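Local coordinates for hypothetical protein Atu2299 (Agrobacterium tumefaciens, PDB 2HLY), which is of unknown function but belongs to the DUF2026 family, grouped with the papain-like (clan CA) peptidases, and may share their overall fold, at residues 96-101 with 122-127; 13-18 with 171-176; 118-123 with 138-143. All blocks are in the same frame, centred on the assembly; numbering follows the deposited sequence.

In the fold
Contacts 1 and 3 share strand 120-123, their centres about 6 Å apart. In contact 1 the strand pairs with 97-100 inside a four-stranded sheet; in contact 3 one side of it meets strand 140-144 of a second sheet. Contact 2, centred about 19 Å from contact 1 and 20 Å from contact 3, fastens helix 10-24 to the chain leaving helix 160-172. Y13 of that helix, turned from contact 2, ties it to the other two: its OH lies 2.6 Å from D100 O and 3.1 Å from F120 N. D100 OD2 is hydrogen-bonded to H89 NE2, a pairing that recalls the His-Asp pairs of some clan CA enzymes, although no catalytic role is established.

Contact 1: residues 96-101 with 122-127; sequences GWAIDF and RPLSAM
A98 and R122 face each other as a hydrogen-bonded pair of antiparallel strands, 97-100 and 120-123, the latter forming one border of a four-stranded sheet. The backbone supplies all the polar bonds here. A98 N donates to R122 O at 2.7 Å, and R122 N returns the bond to A98 O at 2.9 Å. Next to this pair W97 and P123 form a non-hydrogen-bonded one, their CA atoms only 4.4 Å apart. Beyond it the strand gives way to a 3-10 turn at 124-126, yet the pairing is carried one step further, since L124 N still donates to G96 O with an N-H...O angle of 160°.

Side-chain packing lies on both faces. On the face of W97, the indole stands alongside the pyrrolidine ring of P123, the two side chains pointing the same way. The six-membered ring does the touching: CE3 comes to 3.4 Å from the backbone carbon R122 C, and CZ3 lies 3.7 Å from P123 CD. R122 N sits near the indole plane, at its edge. I99 shares this face, and both it and W97 reach L7 of the N-terminal arm. R122 projects on the same face as A98, where the small alanine methyl meets L124, CB to CD2 at 3.8 Å, while F140 and Y142 of strand 140-144 cover A98 from beyond the sheet.

The side chain of L124 also shields the last of the backbone bonds. With CG beside its own backbone N (chi1 -83°), the leucine curls around the acceptor of its own amide, and CB, CG and CD1 all crowd G96 O, CB the closest of them at 3.1 Å.

Contact 2: residues 13-18 with 171-176; sequences YFRIYR and NWFRKS
I16 and F173 make the tight end of this contact. The isoleucine presses CG1 to within 3.5 Å of F173 CE1, and its CD1 lies over one face of the ring, the two side chains meeting aslant. R15 contributes its CB at the edge of the same ring, 3.8 Å from F173 CE1, and I45 of helix 31-50 touches both I16 and F173, adding to the apolar cluster.

F173 is where the chain leaves helix 160-172, and from there the backbone runs extended across the flank of helix 10-24. This packing of a helix against extended chain joins a helix near the N-terminus to the C-terminal part of the fold.

Toward solvent the packing gives way to a polar grip by R15, whose chain is extended as far as NE. Its NH1 donates to R174 O at 2.8 Å, approaching 54° out of the carbonyl plane, and also bonds to K178 O farther along. S176 CA sits over the centre of the flat guanidinium, 3.6 Å from R15 CZ. On the outer side the link is looser: a water lies 2.7 Å from S176 OG and receives a weak bond from R15 NH2 at 3.2 Å. S176 N is held separately by D12 OD1.

Contact 3: residues 118-123 with 138-143; sequences KMFQRP and GDFFYR
Strands 120-123 and 140-143, from which F120 and R122 meet F140, cross at 80°, and their axes stay 10.3 Å apart, so side chains rather than backbone bonds span the gap. F120 and F140 form a T-shaped pair, with ring centroids 5.2 Å apart and planes at 74°. The edge of F120 addresses the face of F140, its CZ coming to 3.5 Å from F140 CG, off-centre toward the rim. F140 CG sits in the crowded position between the backbone N and the carbonyl carbon (chi1 68°), which brings it against F120 CZ. The neighbouring rim atom, F120 CE2, meets Y142 tip to tip, 3.5 Å from its OH; that hydroxyl is hydrogen-bonded to Y63 OH, and Y63 also packs edge-to-face with F120.

Here the edge strands of two antiparallel sheets meet nearly at right angles: F120 and R122 project from the border strand of the four-stranded sheet, F140 and Y142 from that of the three-stranded one. W91, stacked on Y142, adds a further aromatic ring.

R122 extends the contact toward the surface. Its CG lies over a face of F120, toward the rim, and the chain bends at chi3, which sets NE. NH1 makes a weak hydrogen bond to G138 O at 2.8 Å, while also lying in the plane of the F140 ring, at its edge. P123 O approaches the same rim, 3.4 Å from F140 CZ. R122 NH1 is 4.3 Å from D139 OD1, beyond a salt bridge. One water accepts from R122 NH1 at 3.3 Å and from F140 N, with D139 OD1 among several acceptors competing for its protons; D139 OD2 is bonded to Q136 N.

Contact 1: residues 96-101 with 122-127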
# COMPACT_ATOMS: atom_id res chain seq x y z
N GLY A 96 -5.49 6.86 -13.13
CA GLY A 96 -4.26 7.54 -13.52
C GLY A 96 -3.27 7.77 -12.38
O GLY A 96 -2.09 8.03 -12.64
N TRP A 97 -3.74 7.65 -11.14
CA TRP A 97 -2.91 7.89 -9.96
C TRP A 97 -2.10 6.66 -9.58
O TRP A 97 -2.61 5.53 -9.65
CB TRP A 97 -3.77 8.30 -8.73
CG TRP A 97 -4.39 9.63 -8.91
CD1 TRP A 97 -5.59 9.91 -9.52
CD2 TRP A 97 -3.80 10.89 -8.58
NE1 TRP A 97 -5.80 11.27 -9.54
CE2 TRP A 97 -4.71 11.90 -8.98
CE3 TRP A 97 -2.61 11.26 -7.96
CZ2 TRP A 97 -4.45 13.26 -8.79
CZ3 TRP A 97 -2.35 12.63 -7.78
CH2 TRP A 97 -3.27 13.60 -8.19
N ALA A 98 -0.85 6.89 -9.20
CA ALA A 98 -0.03 5.88 -8.52
C ALA A 98 -0.22 6.10 -7.03
O ALA A 98 0.04 7.21 -6.51
CB ALA A 98 1.44 6.06 -8.88
N ILE A 99 -0.69 5.06 -6.34
CA ILE A 99 -0.88 5.14 -4.91
C ILE A 99 -0.17 3.96 -4.25
O ILE A 99 -0.36 2.81 -4.65
CB ILE A 99 -2.38 5.14 -4.54
CG1 ILE A 99 -3.11 6.23 -5.34
CG2 ILE A 99 -2.53 5.41 -3.05
CD1 ILE A 99 -4.61 6.26 -5.19
N ASP A 100 0.66 4.27 -3.26
CA ASP A 100 1.32 3.20 -2.51
C ASP A 100 0.85 3.32 -1.07
O ASP A 100 1.38 4.13 -0.30
CB ASP A 100 2.84 3.30 -2.63
CG ASP A 100 3.54 2.06 -2.13
OD1 ASP A 100 2.97 1.38 -1.24
OD2 ASP A 100 4.64 1.75 -2.64
N PHE A 101 -0.15 2.53 -0.71
CA PHE A 101 -0.69 2.61 0.65
C PHE A 101 0.28 2.11 1.72
O PHE A 101 0.02 2.32 2.90
CB PHE A 101 -2.01 1.84 0.76
CG PHE A 101 -3.13 2.48 0.01
CD1 PHE A 101 -3.74 3.62 0.51
CD2 PHE A 101 -3.60 1.92 -1.18
CE1 PHE A 101 -4.80 4.22 -0.19
CE2 PHE A 101 -4.66 2.52 -1.88
CZ PHE A 101 -5.27 3.65 -1.37
N ARG A 122 0.60 10.05 -6.34
CA ARG A 122 1.12 10.95 -7.39
C ARG A 122 0.61 10.50 -8.76
O ARG A 122 0.33 9.32 -8.96
CB ARG A 122 2.66 10.96 -7.39
CG ARG A 122 3.33 11.37 -6.07
CD ARG A 122 4.80 11.78 -6.27
NE ARG A 122 4.86 12.95 -7.15
CZ ARG A 122 5.74 13.14 -8.14
NH1 ARG A 122 6.71 12.25 -8.40
NH2 ARG A 122 5.65 14.23 -8.89
N PRO A 123 0.51 11.44 -9.73
CA PRO A 123 0.05 11.01 -11.05
C PRO A 123 1.04 10.04 -11.69
O PRO A 123 2.24 10.25 -11.63
CB PRO A 123 -0.00 12.33 -11.86
CG PRO A 123 -0.06 13.43 -10.82
CD PRO A 123 0.78 12.89 -9.67
N LEU A 124 0.53 8.98 -12.32
CA LEU A 124 1.41 8.07 -13.05
C LEU A 124 2.18 8.81 -14.14
O LEU A 124 3.34 8.46 -14.46
CB LEU A 124 0.62 6.91 -13.66
CG LEU A 124 0.32 5.74 -12.73
CD1 LEU A 124 -0.78 4.89 -13.34
CD2 LEU A 124 1.57 4.92 -12.51
N SER A 125 1.54 9.84 -14.70
CA SER A 125 2.16 10.67 -15.74
C SER A 125 3.43 11.40 -15.26
O SER A 125 4.21 11.88 -16.06
CB SER A 125 1.13 11.68 -16.25
OG SER A 125 0.61 12.46 -15.18
N ALA A 126 3.61 11.47 -13.94
CA ALA A 126 4.79 12.07 -13.34
C ALA A 126 5.96 11.09 -13.13
O ALA A 126 7.04 11.48 -12.66
CB ALA A 126 4.42 12.73 -12.00
N MET A 127 5.75 9.82 -13.48
CA MET A 127 6.80 8.80 -13.28
C MET A 127 8.12 9.14 -13.94
O MET A 127 8.17 9.61 -15.09
CB MET A 127 6.34 7.43 -13.77
CG MET A 127 7.24 6.30 -13.26
SD MET A 127 6.67 4.70 -13.78
CE MET A 127 7.32 4.56 -15.43

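Contact 2: residues 13-18 with 171-176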
# COMPACT_ATOMS: atom_id res chain seq x y z
N TYR A 13 -6.53 8.72 2.78
CA TYR A 13 -5.40 7.84 2.49
C TYR A 13 -4.86 7.26 3.79
O TYR A 13 -4.60 6.06 3.89
CB TYR A 13 -4.32 8.62 1.75
CG TYR A 13 -2.99 7.89 1.63
CD1 TYR A 13 -2.63 7.21 0.45
CD2 TYR A 13 -2.06 7.93 2.67
CE1 TYR A 13 -1.40 6.57 0.33
CE2 TYR A 13 -0.83 7.28 2.56
CZ TYR A 13 -0.50 6.63 1.39
OH TYR A 13 0.75 6.04 1.31
N PHE A 14 -4.65 8.11 4.80
CA PHE A 14 -4.16 7.61 6.07
C PHE A 14 -5.16 6.68 6.76
O PHE A 14 -4.75 5.71 7.38
CB PHE A 14 -3.74 8.77 6.98
CG PHE A 14 -2.46 9.44 6.57
CD1 PHE A 14 -1.34 8.70 6.18
CD2 PHE A 14 -2.36 10.84 6.58
CE1 PHE A 14 -0.14 9.33 5.82
CE2 PHE A 14 -1.17 11.48 6.21
CZ PHE A 14 -0.07 10.72 5.83
N ARG A 15 -6.46 6.97 6.66
CA ARG A 15 -7.48 6.03 7.19
C ARG A 15 -7.31 4.65 6.56
O ARG A 15 -7.37 3.62 7.26
CB ARG A 15 -8.88 6.56 6.89
CG ARG A 15 -9.26 7.75 7.77
CD ARG A 15 -10.72 8.17 7.53
NE ARG A 15 -11.12 9.16 8.52
CZ ARG A 15 -12.34 9.26 9.05
NH1 ARG A 15 -13.31 8.42 8.68
NH2 ARG A 15 -12.58 10.19 9.96
N ILE A 16 -7.07 4.62 5.26
CA ILE A 16 -6.94 3.34 4.53
C ILE A 16 -5.69 2.60 5.01
O ILE A 16 -5.74 1.41 5.34
CB ILE A 16 -6.93 3.55 3.00
CG1 ILE A 16 -8.30 4.06 2.54
CG2 ILE A 16 -6.56 2.24 2.28
CD1 ILE A 16 -8.35 4.57 1.09
N TYR A 17 -4.57 3.31 5.06
CA TYR A 17 -3.35 2.72 5.60
C TYR A 17 -3.61 2.16 7.00
O TYR A 17 -3.26 1.02 7.29
CB TYR A 17 -2.16 3.72 5.61
CG TYR A 17 -1.06 3.23 6.53
CD1 TYR A 17 -0.12 2.29 6.09
CD2 TYR A 17 -1.00 3.66 7.86
CE1 TYR A 17 0.87 1.81 6.95
CE2 TYR A 17 -0.00 3.19 8.73
CZ TYR A 17 0.91 2.26 8.27
OH TYR A 17 1.89 1.76 9.12
N ARG A 18 -4.23 2.97 7.86
CA ARG A 18 -4.45 2.55 9.25
C ARG A 18 -5.30 1.27 9.34
O ARG A 18 -4.95 0.35 10.08
CB ARG A 18 -5.06 3.67 10.08
CG ARG A 18 -4.93 3.44 11.58
CD ARG A 18 -5.58 4.57 12.38
NE ARG A 18 -5.00 5.89 12.11
CZ ARG A 18 -3.90 6.37 12.68
NH1 ARG A 18 -3.21 5.64 13.56
NH2 ARG A 18 -3.47 7.60 12.37
N ASN A 171 -15.44 -2.55 5.01
CA ASN A 171 -16.54 -2.19 5.89
C ASN A 171 -16.14 -1.31 7.08
O ASN A 171 -16.98 -0.58 7.63
CB ASN A 171 -17.29 -3.44 6.28
CG ASN A 171 -18.23 -3.88 5.18
OD1 ASN A 171 -19.21 -3.20 4.88
ND2 ASN A 171 -17.92 -4.99 4.54
N TRP A 172 -14.86 -1.36 7.45
CA TRP A 172 -14.29 -0.53 8.51
C TRP A 172 -14.06 0.90 8.01
O TRP A 172 -14.39 1.88 8.69
CB TRP A 172 -12.95 -1.10 8.96
CG TRP A 172 -12.54 -0.76 10.38
CD1 TRP A 172 -13.05 0.23 11.20
CD2 TRP A 172 -11.51 -1.41 11.13
NE1 TRP A 172 -12.41 0.19 12.43
CE2 TRP A 172 -11.45 -0.79 12.41
CE3 TRP A 172 -10.64 -2.48 10.85
CZ2 TRP A 172 -10.56 -1.21 13.40
CZ3 TRP A 172 -9.75 -2.89 11.83
CH2 TRP A 172 -9.71 -2.25 13.09
N PHE A 173 -13.45 1.02 6.82
CA PHE A 173 -13.16 2.32 6.24
C PHE A 173 -14.41 3.16 6.02
O PHE A 173 -15.39 2.66 5.49
CB PHE A 173 -12.41 2.17 4.91
CG PHE A 173 -12.24 3.47 4.17
CD1 PHE A 173 -11.26 4.38 4.58
CD2 PHE A 173 -13.09 3.82 3.13
CE1 PHE A 173 -11.11 5.59 3.92
CE2 PHE A 173 -12.97 5.04 2.47
CZ PHE A 173 -11.97 5.94 2.87
N ARG A 174 -14.35 4.44 6.43
CA ARG A 174 -15.37 5.45 6.12
C ARG A 174 -14.62 6.71 5.71
O ARG A 174 -13.55 7.00 6.27
CB ARG A 174 -16.23 5.77 7.35
CG ARG A 174 -17.06 4.60 7.85
CD ARG A 174 -17.75 4.88 9.17
NE ARG A 174 -18.31 3.62 9.64
CZ ARG A 174 -19.59 3.26 9.51
NH1 ARG A 174 -19.98 2.07 9.96
NH2 ARG A 174 -20.47 4.09 8.97
N LYS A 175 -15.17 7.45 4.76
CA LYS A 175 -14.53 8.72 4.39
C LYS A 175 -14.67 9.72 5.53
O LYS A 175 -15.69 9.76 6.23
CB LYS A 175 -15.13 9.30 3.11
CG LYS A 175 -14.87 8.45 1.89
CD LYS A 175 -15.53 9.03 0.66
CE LYS A 175 -15.51 8.06 -0.50
NZ LYS A 175 -16.12 8.65 -1.70
N SER A 176 -13.63 10.53 5.73
CA SER A 176 -13.68 11.60 6.72
C SER A 176 -14.84 12.56 6.40
O SER A 176 -15.13 12.81 5.23
CB SER A 176 -12.35 12.37 6.73
OG SER A 176 -12.33 13.34 7.76
O HOH W 1 -11.67 13.27 10.40

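Contact 3: residues 118-123 with 138-143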
# COMPACT_ATOMS: atom_id res chain seq x y z
N LYS A 118 5.11 9.14 5.28
CA LYS A 118 4.29 10.12 4.57
C LYS A 118 3.41 9.44 3.52
O LYS A 118 3.65 8.29 3.14
CB LYS A 118 5.15 11.20 3.88
CG LYS A 118 6.10 11.98 4.78
CD LYS A 118 6.79 13.08 3.99
CE LYS A 118 7.88 13.76 4.79
NZ LYS A 118 8.40 14.96 4.07
N MET A 119 2.39 10.16 3.04
CA MET A 119 1.56 9.65 1.96
C MET A 119 2.32 9.56 0.63
O MET A 119 3.05 10.49 0.29
CB MET A 119 0.36 10.57 1.76
CG MET A 119 -0.45 10.23 0.52
SD MET A 119 -1.99 11.11 0.31
CE MET A 119 -1.40 12.72 -0.19
N PHE A 120 2.11 8.47 -0.12
CA PHE A 120 2.50 8.46 -1.54
C PHE A 120 1.28 8.32 -2.45
O PHE A 120 0.65 7.27 -2.52
CB PHE A 120 3.52 7.36 -1.89
CG PHE A 120 4.04 7.51 -3.28
CD1 PHE A 120 5.13 8.34 -3.53
CD2 PHE A 120 3.36 6.91 -4.35
CE1 PHE A 120 5.58 8.55 -4.85
CE2 PHE A 120 3.79 7.14 -5.67
CZ PHE A 120 4.91 7.94 -5.91
N GLN A 121 0.96 9.41 -3.14
CA GLN A 121 -0.14 9.44 -4.10
C GLN A 121 0.26 10.51 -5.14
O GLN A 121 0.28 11.71 -4.83
CB GLN A 121 -1.45 9.84 -3.40
CG GLN A 121 -2.63 9.93 -4.39
CD GLN A 121 -3.95 10.41 -3.80
OE1 GLN A 121 -4.94 10.47 -4.52
NE2 GLN A 121 -3.97 10.74 -2.50
N ARG A 122 0.60 10.05 -6.34
CA ARG A 122 1.12 10.95 -7.39
C ARG A 122 0.61 10.50 -8.76
O ARG A 122 0.33 9.32 -8.96
CB ARG A 122 2.66 10.96 -7.39
CG ARG A 122 3.33 11.37 -6.07
CD ARG A 122 4.80 11.78 -6.27
NE ARG A 122 4.86 12.95 -7.15
CZ ARG A 122 5.74 13.14 -8.14
NH1 ARG A 122 6.71 12.25 -8.40
NH2 ARG A 122 5.65 14.23 -8.89
N PRO A 123 0.51 11.44 -9.73
CA PRO A 123 0.05 11.01 -11.05
C PRO A 123 1.04 10.04 -11.69
O PRO A 123 2.24 10.25 -11.63
CB PRO A 123 -0.00 12.33 -11.86
CG PRO A 123 -0.06 13.43 -10.82
CD PRO A 123 0.78 12.89 -9.67
N GLY A 138 10.10 12.63 -3.86
CA GLY A 138 8.82 12.27 -4.42
C GLY A 138 8.91 11.59 -5.77
O GLY A 138 7.92 11.03 -6.25
N ASP A 139 10.08 11.65 -6.41
CA ASP A 139 10.29 10.91 -7.67
C ASP A 139 10.08 9.42 -7.47
O ASP A 139 10.39 8.86 -6.41
CB ASP A 139 11.70 11.12 -8.21
CG ASP A 139 11.84 12.38 -9.04
OD1 ASP A 139 10.82 12.91 -9.54
OD2 ASP A 139 12.99 12.84 -9.20
N PHE A 140 9.57 8.76 -8.51
CA PHE A 140 9.33 7.33 -8.43
C PHE A 140 9.48 6.69 -9.78
O PHE A 140 9.31 7.33 -10.82
CB PHE A 140 7.93 7.02 -7.87
CG PHE A 140 6.78 7.41 -8.79
CD1 PHE A 140 6.05 6.43 -9.44
CD2 PHE A 140 6.43 8.74 -8.99
CE1 PHE A 140 4.97 6.77 -10.28
CE2 PHE A 140 5.35 9.09 -9.82
CZ PHE A 140 4.64 8.11 -10.47
N PHE A 141 9.85 5.41 -9.75
CA PHE A 141 9.92 4.64 -10.98
C PHE A 141 9.36 3.25 -10.71
O PHE A 141 9.73 2.61 -9.73
CB PHE A 141 11.36 4.55 -11.51
CG PHE A 141 11.48 3.65 -12.70
CD1 PHE A 141 11.03 4.07 -13.96
CD2 PHE A 141 11.99 2.36 -12.56
CE1 PHE A 141 11.10 3.21 -15.06
CE2 PHE A 141 12.08 1.50 -13.66
CZ PHE A 141 11.62 1.91 -14.90
N TYR A 142 8.50 2.81 -11.61
CA TYR A 142 7.89 1.47 -11.56
C TYR A 142 8.14 0.70 -12.85
O TYR A 142 8.03 1.26 -13.95
CB TYR A 142 6.38 1.58 -11.45
CG TYR A 142 5.80 2.18 -10.21
CD1 TYR A 142 6.45 2.10 -8.97
CD2 TYR A 142 4.56 2.82 -10.27
CE1 TYR A 142 5.85 2.64 -7.81
CE2 TYR A 142 3.97 3.36 -9.13
CZ TYR A 142 4.63 3.28 -7.91
OH TYR A 142 4.02 3.79 -6.78
N ARG A 143 8.47 -0.58 -12.70
CA ARG A 143 8.38 -1.51 -13.83
C ARG A 143 7.49 -2.66 -13.43
O ARG A 143 7.89 -3.52 -12.62
CB ARG A 143 9.75 -2.01 -14.29
CG ARG A 143 9.62 -2.91 -15.51
CD ARG A 143 10.95 -3.37 -16.03
NE ARG A 143 11.64 -4.25 -15.09
CZ ARG A 143 12.82 -3.98 -14.55
NH1 ARG A 143 13.46 -2.86 -14.88
NH2 ARG A 143 13.38 -4.83 -13.70
O HOH W 2 8.84 11.04 -10.55